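Long-range contacts in Nrps/pks (Streptomyces albus, PDB 4OPE), which probably catalyses decarboxylative Claisen condensation as a ketosynthase domain of the AT-less type I polyketide synthase that makes oxazolomycin: residues G60-K65 against Q214-G219; A486-R491 against V563-Y568. All blocks are in the same frame, centred on the assembly; numbering follows the deposited sequence.

Contact 1: G60-K65 against Q214-G219; sequences GKAYAK and QLAKGG
A single methyl group, CB of A216, is the hub at which three consecutive residues of the loop 60-65 meet the end of helix 210-217. The CA-CB bond of A216 points toward the loop, and its CB lies 3.2 Å from the carbonyl O of K61 and 3.5 Å from CA of A62. The CB atoms of A62 and A216 are 4.0 Å apart, so both main chain and side chain of the loop meet the methyl. This small residue lets the backbones come close, with 5.0 Å between the CA atoms of A62 and A216.

Y63 extends the contact along the helix end. Its CG sits in the crowded position between the backbone N and the carbonyl carbon (chi1 55°), and the ring lies alongside the last turn, its CE2 edge 3.5 Å from O of A216. CA of G219 also lies at the ring edge, near its plane. The phenol OH passes beside G219 without a hydrogen bond to its O (3.3 Å, at an unfavourable angle) and bonds instead to the carbonyl O of L221, just downstream.

G219, with positive phi (62°), is the C-prime residue: its N hydrogen-bonds to O of A216 at 2.9 Å, while N of F220 is paired with O of L215. The loop thus packs against a helix C-terminus closed by a Schellman motif, within the N-terminal ketosynthase region.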
ATOM      1  N   GLY A  60      20.956   9.352  21.943  1.00 55.23           N
ATOM      2  CA  GLY A  60      19.708   8.822  22.498  1.00 55.64           C
ATOM      3  C   GLY A  60      18.728   9.906  22.900  1.00 55.98           C
ATOM      4  O   GLY A  60      17.883   9.726  23.810  1.00 51.76           O
ATOM      5  N   LYS A  61      18.833  11.023  22.178  1.00 55.58           N
ATOM      6  CA  LYS A  61      18.116  12.249  22.487  1.00 54.10           C
ATOM      7  C   LYS A  61      17.570  12.964  21.232  1.00 51.66           C
ATOM      8  O   LYS A  61      18.084  12.816  20.116  1.00 51.71           O
ATOM      9  CB  LYS A  61      19.052  13.192  23.253  1.00 53.54           C
ATOM     10  CG  LYS A  61      19.359  12.746  24.657  1.00 54.67           C
ATOM     11  CD  LYS A  61      18.056  12.462  25.368  1.00 57.31           C
ATOM     12  CE  LYS A  61      18.204  12.521  26.867  1.00 59.97           C
ATOM     13  NZ  LYS A  61      17.327  11.473  27.430  1.00 61.28           N
ATOM     14  N   ALA A  62      16.530  13.759  21.440  1.00 47.90           N
ATOM     15  CA  ALA A  62      16.017  14.591  20.389  1.00 46.56           C
ATOM     16  C   ALA A  62      16.447  16.020  20.618  1.00 43.74           C
ATOM     17  O   ALA A  62      16.331  16.523  21.701  1.00 45.44           O
ATOM     18  CB  ALA A  62      14.498  14.477  20.319  1.00 47.13           C
ATOM     19  N   TYR A  63      16.954  16.677  19.593  1.00 43.31           N
ATOM     20  CA  TYR A  63      17.440  18.064  19.758  1.00 44.46           C
ATOM     21  C   TYR A  63      16.367  19.116  19.324  1.00 45.41           C
ATOM     22  O   TYR A  63      16.648  20.310  19.199  1.00 43.35           O
ATOM     23  CB  TYR A  63      18.755  18.239  18.985  1.00 43.19           C
ATOM     24  CG  TYR A  63      18.646  17.853  17.528  1.00 41.87           C
ATOM     25  CD1 TYR A  63      18.156  18.735  16.606  1.00 42.10           C
ATOM     26  CD2 TYR A  63      19.044  16.611  17.081  1.00 42.04           C
ATOM     27  CE1 TYR A  63      18.048  18.391  15.263  1.00 42.71           C
ATOM     28  CE2 TYR A  63      18.946  16.247  15.747  1.00 40.89           C
ATOM     29  CZ  TYR A  63      18.436  17.138  14.830  1.00 42.87           C
ATOM     30  OH  TYR A  63      18.312  16.802  13.472  1.00 42.57           O
ATOM     31  N   ALA A  64      15.140  18.655  19.071  1.00 46.08           N
ATOM     32  CA  ALA A  64      14.044  19.546  18.759  1.00 45.96           C
ATOM     33  C   ALA A  64      12.791  19.055  19.458  1.00 46.49           C
ATOM     34  O   ALA A  64      12.690  17.881  19.857  1.00 44.63           O
ATOM     35  CB  ALA A  64      13.832  19.639  17.250  1.00 46.33           C
ATOM     36  N   LYS A  65      11.835  19.976  19.561  1.00 47.11           N
ATOM     37  CA  LYS A  65      10.685  19.835  20.428  1.00 47.20           C
ATOM     38  C   LYS A  65       9.394  20.399  19.813  1.00 47.33           C
ATOM     39  O   LYS A  65       8.468  20.772  20.540  1.00 49.08           O
ATOM     40  CB  LYS A  65      10.994  20.559  21.725  1.00 47.93           C
ATOM     41  CG  LYS A  65      11.524  21.962  21.505  1.00 50.57           C
ATOM     42  CD  LYS A  65      11.669  22.706  22.815  1.00 53.60           C
ATOM     43  CE  LYS A  65      12.147  24.122  22.581  1.00 56.54           C
ATOM     44  NZ  LYS A  65      11.971  24.970  23.789  1.00 60.42           N
ATOM     45  N   GLN A 214      14.061   8.491  16.680  1.00 44.28           N
ATOM     46  CA  GLN A 214      14.440   7.983  15.364  1.00 44.44           C
ATOM     47  C   GLN A 214      14.829   9.147  14.423  1.00 42.17           C
ATOM     48  O   GLN A 214      15.860   9.120  13.768  1.00 40.82           O
ATOM     49  CB  GLN A 214      13.250   7.225  14.799  1.00 48.11           C
ATOM     50  CG  GLN A 214      13.511   5.887  14.187  1.00 52.05           C
ATOM     51  CD  GLN A 214      12.226   5.084  13.983  1.00 61.79           C
ATOM     52  OE1 GLN A 214      11.083   5.616  14.028  1.00 66.06           O
ATOM     53  NE2 GLN A 214      12.400   3.776  13.756  1.00 66.00           N
ATOM     54  N   LEU A 215      14.014  10.191  14.361  1.00 40.79           N
ATOM     55  CA  LEU A 215      14.319  11.251  13.432  1.00 39.94           C
ATOM     56  C   LEU A 215      15.543  12.073  13.937  1.00 39.75           C
ATOM     57  O   LEU A 215      16.347  12.543  13.129  1.00 37.53           O
ATOM     58  CB  LEU A 215      13.090  12.147  13.151  1.00 38.21           C
ATOM     59  CG  LEU A 215      11.905  11.568  12.346  1.00 38.40           C
ATOM     60  CD1 LEU A 215      10.778  12.591  12.240  1.00 37.69           C
ATOM     61  CD2 LEU A 215      12.253  11.057  10.956  1.00 36.94           C
ATOM     62  N   ALA A 216      15.683  12.256  15.246  1.00 38.22           N
ATOM     63  CA  ALA A 216      16.826  13.039  15.740  1.00 41.39           C
ATOM     64  C   ALA A 216      18.115  12.304  15.453  1.00 41.99           C
ATOM     65  O   ALA A 216      19.048  12.870  14.943  1.00 43.54           O
ATOM     66  CB  ALA A 216      16.713  13.331  17.226  1.00 42.33           C
ATOM     67  N   LYS A 217      18.119  11.010  15.703  1.00 43.63           N
ATOM     68  CA  LYS A 217      19.269  10.191  15.392  1.00 46.50           C
ATOM     69  C   LYS A 217      19.757  10.341  13.949  1.00 45.68           C
ATOM     70  O   LYS A 217      20.955  10.395  13.712  1.00 47.18           O
ATOM     71  CB  LYS A 217      18.979   8.723  15.720  1.00 48.75           C
ATOM     72  CG  LYS A 217      20.221   7.862  15.763  1.00 50.50           C
ATOM     73  CD  LYS A 217      19.981   6.462  15.213  1.00 55.49           C
ATOM     74  CE  LYS A 217      21.288   5.768  14.813  1.00 57.94           C
ATOM     75  NZ  LYS A 217      22.261   5.812  15.955  1.00 61.02           N
ATOM     76  N   GLY A 218      18.842  10.411  12.991  1.00 44.49           N
ATOM     77  CA  GLY A 218      19.215  10.562  11.578  1.00 43.01           C
ATOM     78  C   GLY A 218      19.424  12.003  11.129  1.00 43.54           C
ATOM     79  O   GLY A 218      19.608  12.254   9.928  1.00 44.67           O
ATOM     80  N   GLY A 219      19.423  12.954  12.076  1.00 41.65           N
ATOM     81  CA  GLY A 219      19.542  14.365  11.738  1.00 41.50           C
ATOM     82  C   GLY A 219      18.410  14.946  10.872  1.00 42.15           C
ATOM     83  O   GLY A 219      18.578  15.982  10.243  1.00 41.07           O
TER

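Contact 2: A486-R491 against V563-Y568; sequences ATLLTR and VSLPGY
Polar contacts form two groups. At T487, N of V563 donates to OG1 at 3.2 Å, almost straight at 172°. OG1 stands beside the backbone N of T487 and also bonds to O of A483, one helical turn back, which fixes its rotation. R491, brought round by a type I turn from L488 and extended from CG to NE, reaches across to the loop. Its NH1 and NH2 converge end-on upon O of P566, at 2.9 Å and 3.1 Å respectively, and that oxygen lies in the guanidinium plane. NH1 is also in the carbonyl plane, whereas NH2 stands above it. NH2 bonds as well to O of L565 at 3.0 Å and to a water that accepts from N of L565. Two hydrogens thus serve three acceptors and at least one is shared, in keeping with the bent angles to P566 O (140°) and L565 O (137°).

The apolar contact lies between these groups. CD1 of L565 meets CG2 of T487 at 3.5 Å and CG of L488 at 3.6 Å, the leucines crossing at about a right angle.

Farther along, Y568 N and O hydrogen-bond to E107 and H104, and G567 O to R467, leading the loop onto the ketosynthase body. This course and the Y-P-F sequence beginning at Y568 are consistent with the post-AT linker of type I polyketide synthases, which folds back over the KS-to-AT linker region toward the ketosynthase.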
ATOM      1  N   ALA A 486     -30.516  22.629  -0.274  1.00 34.55           N
ATOM      2  CA  ALA A 486     -30.227  21.487  -1.146  1.00 36.14           C
ATOM      3  C   ALA A 486     -29.129  20.618  -0.533  1.00 36.72           C
ATOM      4  O   ALA A 486     -29.257  19.405  -0.483  1.00 37.18           O
ATOM      5  CB  ALA A 486     -29.838  21.925  -2.558  1.00 35.41           C
ATOM      6  N   THR A 487     -28.081  21.261  -0.037  1.00 35.42           N
ATOM      7  CA  THR A 487     -26.925  20.559   0.438  1.00 35.94           C
ATOM      8  C   THR A 487     -27.273  19.637   1.598  1.00 37.00           C
ATOM      9  O   THR A 487     -26.881  18.461   1.616  1.00 39.75           O
ATOM     10  CB  THR A 487     -25.832  21.561   0.840  1.00 35.76           C
ATOM     11  OG1 THR A 487     -25.314  22.191  -0.356  1.00 35.62           O
ATOM     12  CG2 THR A 487     -24.713  20.879   1.608  1.00 34.58           C
ATOM     13  N   LEU A 488     -28.054  20.151   2.532  1.00 35.58           N
ATOM     14  CA  LEU A 488     -28.428  19.402   3.715  1.00 34.57           C
ATOM     15  C   LEU A 488     -29.304  18.211   3.393  1.00 36.17           C
ATOM     16  O   LEU A 488     -29.238  17.183   4.056  1.00 34.44           O
ATOM     17  CB  LEU A 488     -29.138  20.312   4.705  1.00 34.47           C
ATOM     18  CG  LEU A 488     -28.197  21.354   5.332  1.00 33.10           C
ATOM     19  CD1 LEU A 488     -28.997  22.476   5.961  1.00 33.83           C
ATOM     20  CD2 LEU A 488     -27.237  20.722   6.332  1.00 32.29           C
ATOM     21  N   LEU A 489     -30.082  18.330   2.333  1.00 38.20           N
ATOM     22  CA  LEU A 489     -30.934  17.231   1.912  1.00 38.13           C
ATOM     23  C   LEU A 489     -30.172  16.115   1.191  1.00 37.86           C
ATOM     24  O   LEU A 489     -30.758  15.062   0.885  1.00 39.84           O
ATOM     25  CB  LEU A 489     -32.065  17.738   1.041  1.00 38.52           C
ATOM     26  CG  LEU A 489     -32.999  18.679   1.799  1.00 40.37           C
ATOM     27  CD1 LEU A 489     -34.013  19.318   0.855  1.00 41.28           C
ATOM     28  CD2 LEU A 489     -33.677  17.888   2.915  1.00 40.78           C
ATOM     29  N   THR A 490     -28.888  16.298   0.946  1.00 34.46           N
ATOM     30  CA  THR A 490     -28.118  15.183   0.420  1.00 34.67           C
ATOM     31  C   THR A 490     -27.500  14.371   1.542  1.00 35.39           C
ATOM     32  O   THR A 490     -26.949  13.289   1.307  1.00 36.35           O
ATOM     33  CB  THR A 490     -26.979  15.662  -0.459  1.00 33.76           C
ATOM     34  OG1 THR A 490     -25.953  16.231   0.385  1.00 32.88           O
ATOM     35  CG2 THR A 490     -27.506  16.659  -1.458  1.00 31.77           C
ATOM     36  N   ARG A 491     -27.597  14.879   2.758  1.00 34.33           N
ATOM     37  CA  ARG A 491     -26.980  14.200   3.863  1.00 35.72           C
ATOM     38  C   ARG A 491     -27.779  13.047   4.399  1.00 35.65           C
ATOM     39  O   ARG A 491     -28.990  13.089   4.478  1.00 39.53           O
ATOM     40  CB  ARG A 491     -26.712  15.199   4.988  1.00 37.41           C
ATOM     41  CG  ARG A 491     -25.581  16.139   4.618  1.00 37.54           C
ATOM     42  CD  ARG A 491     -25.121  16.942   5.814  1.00 37.71           C
ATOM     43  NE  ARG A 491     -24.090  17.868   5.394  1.00 37.66           N
ATOM     44  CZ  ARG A 491     -23.361  18.594   6.211  1.00 37.45           C
ATOM     45  NH1 ARG A 491     -23.558  18.535   7.548  1.00 38.77           N
ATOM     46  NH2 ARG A 491     -22.457  19.396   5.672  1.00 35.19           N
ATOM     47  N   VAL A 563     -23.132  24.118  -1.648  1.00 47.71           N
ATOM     48  CA  VAL A 563     -22.175  24.806  -0.820  1.00 46.16           C
ATOM     49  C   VAL A 563     -21.687  23.868   0.252  1.00 44.25           C
ATOM     50  O   VAL A 563     -22.308  22.844   0.559  1.00 47.12           O
ATOM     51  CB  VAL A 563     -22.774  26.058  -0.173  1.00 49.06           C
ATOM     52  CG1 VAL A 563     -23.165  27.025  -1.273  1.00 53.62           C
ATOM     53  CG2 VAL A 563     -23.987  25.746   0.689  1.00 46.35           C
ATOM     54  N   SER A 564     -20.565  24.229   0.823  1.00 41.44           N
ATOM     55  CA  SER A 564     -19.927  23.437   1.846  1.00 38.90           C
ATOM     56  C   SER A 564     -20.403  23.959   3.149  1.00 38.45           C
ATOM     57  O   SER A 564     -20.224  25.137   3.424  1.00 43.62           O
ATOM     58  CB  SER A 564     -18.456  23.701   1.766  1.00 39.54           C
ATOM     59  OG  SER A 564     -17.975  23.384   0.480  1.00 45.26           O
ATOM     60  N   LEU A 565     -21.019  23.108   3.949  1.00 36.69           N
ATOM     61  CA  LEU A 565     -21.499  23.468   5.274  1.00 35.80           C
ATOM     62  C   LEU A 565     -20.789  22.624   6.288  1.00 34.70           C
ATOM     63  O   LEU A 565     -20.330  21.524   5.977  1.00 36.12           O
ATOM     64  CB  LEU A 565     -22.989  23.190   5.402  1.00 38.10           C
ATOM     65  CG  LEU A 565     -23.892  23.843   4.342  1.00 40.49           C
ATOM     66  CD1 LEU A 565     -25.204  23.113   4.210  1.00 41.77           C
ATOM     67  CD2 LEU A 565     -24.149  25.314   4.655  1.00 40.30           C
ATOM     68  N   PRO A 566     -20.732  23.095   7.539  1.00 32.13           N
ATOM     69  CA  PRO A 566     -20.029  22.320   8.531  1.00 30.79           C
ATOM     70  C   PRO A 566     -20.474  20.858   8.555  1.00 32.37           C
ATOM     71  O   PRO A 566     -21.662  20.556   8.410  1.00 35.50           O
ATOM     72  CB  PRO A 566     -20.366  23.024   9.811  1.00 30.86           C
ATOM     73  CG  PRO A 566     -20.635  24.439   9.403  1.00 31.74           C
ATOM     74  CD  PRO A 566     -21.265  24.357   8.059  1.00 31.31           C
ATOM     75  N   GLY A 567     -19.528  19.955   8.732  1.00 32.95           N
ATOM     76  CA  GLY A 567     -19.815  18.536   8.722  1.00 34.52           C
ATOM     77  C   GLY A 567     -20.346  18.034  10.062  1.00 35.80           C
ATOM     78  O   GLY A 567     -20.364  18.776  11.045  1.00 34.90           O
ATOM     79  N   TYR A 568     -20.780  16.770  10.088  1.00 35.10           N
ATOM     80  CA  TYR A 568     -21.370  16.182  11.279  1.00 35.78           C
ATOM     81  C   TYR A 568     -20.447  16.335  12.488  1.00 35.21           C
ATOM     82  O   TYR A 568     -19.294  15.993  12.413  1.00 32.25           O
ATOM     83  CB  TYR A 568     -21.628  14.693  11.045  1.00 37.37           C
ATOM     84  CG  TYR A 568     -22.343  14.017  12.178  1.00 37.67           C
ATOM     85  CD1 TYR A 568     -23.705  14.112  12.302  1.00 39.63           C
ATOM     86  CD2 TYR A 568     -21.668  13.267  13.111  1.00 40.07           C
ATOM     87  CE1 TYR A 568     -24.388  13.458  13.306  1.00 38.88           C
ATOM     88  CE2 TYR A 568     -22.336  12.643  14.149  1.00 39.64           C
ATOM     89  CZ  TYR A 568     -23.706  12.760  14.239  1.00 39.16           C
ATOM     90  OH  TYR A 568     -24.416  12.174  15.242  1.00 38.20           O
TER
HETATM   91  O   HOH W   1     -21.283  20.259   2.893  1.00 33.68           O

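Contacts 1 and 2 lie on opposite sides of the chain's centre, with their own centres 44 Å apart and nearest atoms about 29 Å apart. They follow in series along the chain. Contact 1 lies within the N-terminal ketosynthase region, its centre 28 Å from that of the chain; K217 and Q214 also pack against A146 and T148 of the second subunit. Contact 2 is nearer, at 17 Å, and lies against helix 458-473, with no other chain touching its segments. Contact 1 is van der Waals packing, whereas contact 2 is mainly polar, with a small leucine-threonine apolar patch. Neither holds the Cys-His-His residues expected of a ketosynthase of this family.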